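PDB 1TQY: actinorhodin polyketide putative beta-ketoacyl synthase 2 from Streptomyces coelicolor A3, which probably serves as the chain length factor of the actinorhodin minimal polyketide synthase, a beta-ketoacyl synthase relative that acts in building the polyketide chain of this antibiotic. Local coordinates for residues B[24-36]-B[351-364]. Sequence-based numbering, arbitrary orientation.
Sequences LGLAPYWSAVLDG and VTALMSLREGVIAP
Trp30 carries the contact between helix 26-34 and segment 351-364, pushing its indole among Thr352, Met355, Ser356 and Glu359 as a knob into a hole; the axes of helices 26-34 and 351-359 cross at -76°. With CG anti to the backbone N (chi1 -177°), the ring extends from its CB toward helix 351-359. Along the indole, CD2 and CE3 lie under Met355 CB, and Trp30 CZ3 comes closest, 3.5 Å from Met355 CB. That methylene lies over the face of the six-membered ring, 17° off its normal, a CH-pi contact, while the bent methionine chain holds SD above the five-membered ring at a longer 4.7 Å from its centroid, a Met-aromatic contact. Trp30 CH2 meets Ser356 OG 3.7 Å away, in the ring plane. Trp30 CZ2 reaches Glu359 CB and Val361 CG2, and Trp30 NE1 passes Glu359 CG at 3.9 Å. Leu34 CD1 covers the opposite face, so the indole is sandwiched between aliphatic groups.

On one flank, Leu26 CD2 meets Met355 SD tip to tip at 4.0 Å; on the other, Val33 CG1 packs 3.6 Å from Ala363 CB. Tyr29 OH and Thr352 OG1 are hydrogen-bonded at 2.6 Å, with OG1 at the phenol edge, in plane. Ser356 OG donates to Thr352 O at 2.9 Å, giving this carbonyl a second donor besides Ser356 N. Strand 11-20 lies against Leu26 and Tyr29, strand 301-303 against Thr352 and Ser356. The chemistry implies a largely apolar interface centred on one indole, in which the hydroxyls of Thr352 and Ser356 are hydrogen-bonded to carbonyls of their own helix, Leu348 O and Thr352 O.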
ATOM      1  N   LEU B  24       3.638   7.127  25.709  1.00 28.39           N
ATOM      2  CA  LEU B  24       2.300   6.846  25.199  1.00 29.04           C
ATOM      3  C   LEU B  24       1.531   8.152  25.211  1.00 29.22           C
ATOM      4  O   LEU B  24       0.925   8.513  26.218  1.00 29.63           O
ATOM      5  CB  LEU B  24       1.563   5.837  26.085  1.00 29.01           C
ATOM      6  CG  LEU B  24       0.980   4.582  25.418  1.00 30.44           C
ATOM      7  CD1 LEU B  24       0.038   3.913  26.397  1.00 28.49           C
ATOM      8  CD2 LEU B  24       0.267   4.917  24.144  1.00 29.58           C
ATOM      9  N   GLY B  25       1.556   8.858  24.091  1.00 28.42           N
ATOM     10  CA  GLY B  25       0.869  10.131  24.021  1.00 27.37           C
ATOM     11  C   GLY B  25       1.892  11.221  23.787  1.00 26.60           C
ATOM     12  O   GLY B  25       3.037  11.110  24.216  1.00 24.93           O
ATOM     13  N   LEU B  26       1.474  12.270  23.094  1.00 26.27           N
ATOM     14  CA  LEU B  26       2.341  13.391  22.764  1.00 28.18           C
ATOM     15  C   LEU B  26       3.130  13.964  23.937  1.00 28.91           C
ATOM     16  O   LEU B  26       4.351  14.058  23.873  1.00 27.64           O
ATOM     17  CB  LEU B  26       1.513  14.513  22.142  1.00 29.15           C
ATOM     18  CG  LEU B  26       2.055  15.325  20.959  1.00 30.82           C
ATOM     19  CD1 LEU B  26       1.356  16.681  20.997  1.00 28.86           C
ATOM     20  CD2 LEU B  26       3.564  15.510  21.029  1.00 27.54           C
ATOM     21  N   ALA B  27       2.443  14.352  25.010  1.00 28.83           N
ATOM     22  CA  ALA B  27       3.132  14.956  26.147  1.00 29.01           C
ATOM     23  C   ALA B  27       4.285  14.111  26.677  1.00 28.80           C
ATOM     24  O   ALA B  27       5.421  14.587  26.763  1.00 30.07           O
ATOM     25  CB  ALA B  27       2.145  15.263  27.266  1.00 29.24           C
ATOM     26  N   PRO B  28       4.015  12.846  27.043  1.00 28.74           N
ATOM     27  CA  PRO B  28       5.078  11.980  27.561  1.00 28.28           C
ATOM     28  C   PRO B  28       6.217  11.839  26.553  1.00 27.04           C
ATOM     29  O   PRO B  28       7.392  11.860  26.911  1.00 25.72           O
ATOM     30  CB  PRO B  28       4.363  10.653  27.800  1.00 28.65           C
ATOM     31  CG  PRO B  28       2.942  11.054  28.009  1.00 29.93           C
ATOM     32  CD  PRO B  28       2.735  12.124  26.986  1.00 28.52           C
ATOM     33  N   TYR B  29       5.855  11.693  25.287  1.00 27.12           N
ATOM     34  CA  TYR B  29       6.846  11.546  24.237  1.00 26.45           C
ATOM     35  C   TYR B  29       7.746  12.778  24.123  1.00 24.95           C
ATOM     36  O   TYR B  29       8.965  12.672  24.218  1.00 25.09           O
ATOM     37  CB  TYR B  29       6.151  11.291  22.903  1.00 26.49           C
ATOM     38  CG  TYR B  29       7.088  11.349  21.725  1.00 27.04           C
ATOM     39  CD1 TYR B  29       8.023  10.343  21.504  1.00 25.44           C
ATOM     40  CD2 TYR B  29       7.058  12.424  20.846  1.00 25.83           C
ATOM     41  CE1 TYR B  29       8.906  10.406  20.435  1.00 25.90           C
ATOM     42  CE2 TYR B  29       7.939  12.494  19.775  1.00 27.17           C
ATOM     43  CZ  TYR B  29       8.855  11.480  19.579  1.00 26.50           C
ATOM     44  OH  TYR B  29       9.705  11.554  18.510  1.00 27.05           O
ATOM     45  N   TRP B  30       7.140  13.938  23.914  1.00 25.56           N
ATOM     46  CA  TRP B  30       7.887  15.188  23.788  1.00 27.46           C
ATOM     47  C   TRP B  30       8.774  15.436  25.005  1.00 29.03           C
ATOM     48  O   TRP B  30       9.869  15.996  24.895  1.00 29.08           O
ATOM     49  CB  TRP B  30       6.924  16.353  23.631  1.00 26.70           C
ATOM     50  CG  TRP B  30       7.603  17.658  23.423  1.00 27.13           C
ATOM     51  CD1 TRP B  30       7.493  18.767  24.206  1.00 27.33           C
ATOM     52  CD2 TRP B  30       8.437  18.027  22.319  1.00 26.91           C
ATOM     53  NE1 TRP B  30       8.198  19.811  23.654  1.00 27.63           N
ATOM     54  CE2 TRP B  30       8.787  19.383  22.494  1.00 27.76           C
ATOM     55  CE3 TRP B  30       8.921  17.342  21.196  1.00 27.91           C
ATOM     56  CZ2 TRP B  30       9.596  20.075  21.587  1.00 27.35           C
ATOM     57  CZ3 TRP B  30       9.725  18.028  20.294  1.00 27.46           C
ATOM     58  CH2 TRP B  30      10.053  19.383  20.496  1.00 27.54           C
ATOM     59  N   SER B  31       8.296  15.022  26.169  1.00 29.33           N
ATOM     60  CA  SER B  31       9.067  15.199  27.379  1.00 30.98           C
ATOM     61  C   SER B  31      10.322  14.338  27.360  1.00 30.07           C
ATOM     62  O   SER B  31      11.401  14.797  27.732  1.00 29.97           O
ATOM     63  CB  SER B  31       8.229  14.847  28.603  1.00 31.78           C
ATOM     64  OG  SER B  31       9.073  14.722  29.738  1.00 34.66           O
ATOM     65  N   ALA B  32      10.183  13.091  26.922  1.00 30.10           N
ATOM     66  CA  ALA B  32      11.316  12.166  26.866  1.00 31.10           C
ATOM     67  C   ALA B  32      12.345  12.591  25.814  1.00 31.38           C
ATOM     68  O   ALA B  32      13.553  12.475  26.025  1.00 30.93           O
ATOM     69  CB  ALA B  32      10.820  10.754  26.572  1.00 29.68           C
ATOM     70  N   VAL B  33      11.852  13.089  24.685  1.00 30.80           N
ATOM     71  CA  VAL B  33      12.710  13.536  23.597  1.00 31.10           C
ATOM     72  C   VAL B  33      13.607  14.702  23.985  1.00 31.21           C
ATOM     73  O   VAL B  33      14.807  14.683  23.722  1.00 32.38           O
ATOM     74  CB  VAL B  33      11.877  13.961  22.393  1.00 30.37           C
ATOM     75  CG1 VAL B  33      12.774  14.590  21.340  1.00 31.15           C
ATOM     76  CG2 VAL B  33      11.152  12.764  21.834  1.00 30.42           C
ATOM     77  N   LEU B  34      13.023  15.721  24.599  1.00 31.82           N
ATOM     78  CA  LEU B  34      13.791  16.886  24.999  1.00 32.50           C
ATOM     79  C   LEU B  34      14.767  16.550  26.112  1.00 33.10           C
ATOM     80  O   LEU B  34      15.797  17.203  26.263  1.00 32.63           O
ATOM     81  CB  LEU B  34      12.858  18.014  25.446  1.00 31.71           C
ATOM     82  CG  LEU B  34      12.010  18.688  24.358  1.00 33.34           C
ATOM     83  CD1 LEU B  34      11.208  19.823  24.966  1.00 32.31           C
ATOM     84  CD2 LEU B  34      12.910  19.224  23.247  1.00 33.30           C
ATOM     85  N   ASP B  35      14.443  15.520  26.883  1.00 32.96           N
ATOM     86  CA  ASP B  35      15.292  15.098  27.981  1.00 33.75           C
ATOM     87  C   ASP B  35      16.263  13.992  27.588  1.00 33.34           C
ATOM     88  O   ASP B  35      17.056  13.523  28.408  1.00 34.08           O
ATOM     89  CB  ASP B  35      14.434  14.620  29.149  1.00 37.86           C
ATOM     90  CG  ASP B  35      15.263  14.287  30.364  1.00 42.42           C
ATOM     91  OD1 ASP B  35      16.169  15.090  30.686  1.00 45.36           O
ATOM     92  OD2 ASP B  35      15.016  13.236  30.998  1.00 45.76           O
ATOM     93  N   GLY B  36      16.200  13.567  26.333  1.00 32.03           N
ATOM     94  CA  GLY B  36      17.084  12.514  25.880  1.00 30.97           C
ATOM     95  C   GLY B  36      16.749  11.122  26.383  1.00 30.31           C
ATOM     96  O   GLY B  36      17.551  10.211  26.195  1.00 31.56           O
ATOM     97  N   VAL B 351       5.843  14.744  13.502  1.00 21.53           N
ATOM     98  CA  VAL B 351       5.277  15.252  14.745  1.00 21.25           C
ATOM     99  C   VAL B 351       6.367  15.922  15.570  1.00 22.96           C
ATOM    100  O   VAL B 351       6.175  17.006  16.122  1.00 20.93           O
ATOM    101  CB  VAL B 351       4.655  14.116  15.593  1.00 20.08           C
ATOM    102  CG1 VAL B 351       4.278  14.642  16.979  1.00 19.60           C
ATOM    103  CG2 VAL B 351       3.426  13.563  14.903  1.00 19.98           C
ATOM    104  N   THR B 352       7.522  15.272  15.650  1.00 24.41           N
ATOM    105  CA  THR B 352       8.635  15.804  16.423  1.00 24.76           C
ATOM    106  C   THR B 352       9.106  17.140  15.843  1.00 24.60           C
ATOM    107  O   THR B 352       9.407  18.072  16.594  1.00 26.25           O
ATOM    108  CB  THR B 352       9.776  14.780  16.464  1.00 24.85           C
ATOM    109  OG1 THR B 352       9.242  13.507  16.861  1.00 27.39           O
ATOM    110  CG2 THR B 352      10.832  15.192  17.468  1.00 23.24           C
ATOM    111  N   ALA B 353       9.134  17.241  14.516  1.00 23.03           N
ATOM    112  CA  ALA B 353       9.548  18.475  13.842  1.00 24.35           C
ATOM    113  C   ALA B 353       8.555  19.613  14.097  1.00 24.86           C
ATOM    114  O   ALA B 353       8.953  20.731  14.446  1.00 24.33           O
ATOM    115  CB  ALA B 353       9.685  18.227  12.347  1.00 20.75           C
ATOM    116  N   LEU B 354       7.262  19.327  13.942  1.00 26.14           N
ATOM    117  CA  LEU B 354       6.226  20.346  14.163  1.00 28.00           C
ATOM    118  C   LEU B 354       6.301  20.908  15.584  1.00 28.09           C
ATOM    119  O   LEU B 354       6.102  22.105  15.809  1.00 28.31           O
ATOM    120  CB  LEU B 354       4.830  19.755  13.903  1.00 27.66           C
ATOM    121  CG  LEU B 354       4.535  19.489  12.417  1.00 28.55           C
ATOM    122  CD1 LEU B 354       3.326  18.577  12.242  1.00 27.68           C
ATOM    123  CD2 LEU B 354       4.324  20.820  11.728  1.00 28.22           C
ATOM    124  N   MET B 355       6.595  20.028  16.534  1.00 26.98           N
ATOM    125  CA  MET B 355       6.707  20.401  17.932  1.00 28.62           C
ATOM    126  C   MET B 355       7.914  21.296  18.155  1.00 28.75           C
ATOM    127  O   MET B 355       7.904  22.185  19.010  1.00 28.92           O
ATOM    128  CB  MET B 355       6.821  19.147  18.799  1.00 29.16           C
ATOM    129  CG  MET B 355       5.494  18.438  19.026  1.00 32.80           C
ATOM    130  SD  MET B 355       4.472  19.337  20.227  1.00 33.60           S
ATOM    131  CE  MET B 355       3.701  20.511  19.193  1.00 35.12           C
ATOM    132  N   SER B 356       8.961  21.042  17.384  1.00 28.97           N
ATOM    133  CA  SER B 356      10.175  21.828  17.478  1.00 28.83           C
ATOM    134  C   SER B 356       9.850  23.223  16.964  1.00 28.86           C
ATOM    135  O   SER B 356      10.226  24.226  17.571  1.00 30.28           O
ATOM    136  CB  SER B 356      11.279  21.177  16.639  1.00 28.55           C
ATOM    137  OG  SER B 356      11.618  19.907  17.173  1.00 27.46           O
ATOM    138  N   LEU B 357       9.129  23.286  15.852  1.00 29.15           N
ATOM    139  CA  LEU B 357       8.745  24.570  15.284  1.00 30.48           C
ATOM    140  C   LEU B 357       7.841  25.335  16.242  1.00 32.83           C
ATOM    141  O   LEU B 357       8.007  26.539  16.442  1.00 33.70           O
ATOM    142  CB  LEU B 357       8.016  24.373  13.959  1.00 28.48           C
ATOM    143  CG  LEU B 357       8.800  23.649  12.872  1.00 28.42           C
ATOM    144  CD1 LEU B 357       7.919  23.515  11.656  1.00 25.04           C
ATOM    145  CD2 LEU B 357      10.074  24.401  12.551  1.00 28.53           C
ATOM    146  N   ARG B 358       6.888  24.629  16.842  1.00 33.79           N
ATOM    147  CA  ARG B 358       5.960  25.258  17.761  1.00 35.03           C
ATOM    148  C   ARG B 358       6.627  25.728  19.045  1.00 35.45           C
ATOM    149  O   ARG B 358       6.380  26.844  19.503  1.00 35.48           O
ATOM    150  CB  ARG B 358       4.821  24.305  18.109  1.00 34.58           C
ATOM    151  CG  ARG B 358       3.579  25.048  18.558  1.00 37.65           C
ATOM    152  CD  ARG B 358       2.525  24.129  19.117  1.00 36.38           C
ATOM    153  NE  ARG B 358       2.994  23.448  20.316  1.00 37.71           N
ATOM    154  CZ  ARG B 358       2.266  22.579  21.009  1.00 38.08           C
ATOM    155  NH1 ARG B 358       1.033  22.289  20.617  1.00 39.25           N
ATOM    156  NH2 ARG B 358       2.770  21.999  22.093  1.00 37.71           N
ATOM    157  N   GLU B 359       7.469  24.874  19.620  1.00 36.55           N
ATOM    158  CA  GLU B 359       8.177  25.178  20.866  1.00 37.25           C
ATOM    159  C   GLU B 359       9.438  26.019  20.699  1.00 36.64           C
ATOM    160  O   GLU B 359      10.083  26.364  21.688  1.00 36.54           O
ATOM    161  CB  GLU B 359       8.553  23.882  21.586  1.00 39.42           C
ATOM    162  CG  GLU B 359       7.715  23.595  22.816  1.00 45.72           C
ATOM    163  CD  GLU B 359       6.245  23.453  22.485  1.00 46.87           C
ATOM    164  OE1 GLU B 359       5.900  22.556  21.682  1.00 50.80           O
ATOM    165  OE2 GLU B 359       5.436  24.235  23.025  1.00 46.50           O
ATOM    166  N   GLY B 360       9.805  26.332  19.461  1.00 36.58           N
ATOM    167  CA  GLY B 360      10.998  27.134  19.245  1.00 35.88           C
ATOM    168  C   GLY B 360      12.327  26.475  19.602  1.00 36.13           C
ATOM    169  O   GLY B 360      13.338  27.166  19.740  1.00 36.43           O
ATOM    170  N   VAL B 361      12.339  25.151  19.753  1.00 34.03           N
ATOM    171  CA  VAL B 361      13.566  24.427  20.078  1.00 33.34           C
ATOM    172  C   VAL B 361      13.727  23.177  19.217  1.00 33.38           C
ATOM    173  O   VAL B 361      12.742  22.527  18.860  1.00 34.00           O
ATOM    174  CB  VAL B 361      13.601  23.988  21.560  1.00 33.42           C
ATOM    175  CG1 VAL B 361      13.589  25.211  22.467  1.00 33.90           C
ATOM    176  CG2 VAL B 361      12.413  23.081  21.865  1.00 32.60           C
ATOM    177  N   ILE B 362      14.970  22.844  18.879  1.00 31.39           N
ATOM    178  CA  ILE B 362      15.243  21.655  18.074  1.00 29.64           C
ATOM    179  C   ILE B 362      15.454  20.431  18.961  1.00 27.92           C
ATOM    180  O   ILE B 362      16.385  20.394  19.768  1.00 28.79           O
ATOM    181  CB  ILE B 362      16.504  21.838  17.186  1.00 29.01           C
ATOM    182  CG1 ILE B 362      16.297  23.026  16.232  1.00 29.50           C
ATOM    183  CG2 ILE B 362      16.774  20.553  16.392  1.00 26.72           C
ATOM    184  CD1 ILE B 362      17.510  23.376  15.377  1.00 27.10           C
ATOM    185  N   ALA B 363      14.585  19.434  18.805  1.00 28.37           N
ATOM    186  CA  ALA B 363      14.674  18.186  19.569  1.00 27.15           C
ATOM    187  C   ALA B 363      16.083  17.643  19.337  1.00 27.20           C
ATOM    188  O   ALA B 363      16.534  17.555  18.205  1.00 26.67           O
ATOM    189  CB  ALA B 363      13.636  17.202  19.058  1.00 26.49           C
ATOM    190  N   PRO B 364      16.793  17.266  20.407  1.00 27.23           N
ATOM    191  CA  PRO B 364      18.159  16.747  20.287  1.00 26.86           C
ATOM    192  C   PRO B 364      18.296  15.281  19.889  1.00 26.92           C
ATOM    193  O   PRO B 364      17.310  14.545  19.813  1.00 25.02           O
ATOM    194  CB  PRO B 364      18.731  17.002  21.673  1.00 25.88           C
ATOM    195  CG  PRO B 364      17.554  16.679  22.554  1.00 27.31           C
ATOM    196  CD  PRO B 364      16.401  17.381  21.823  1.00 26.76           C
TER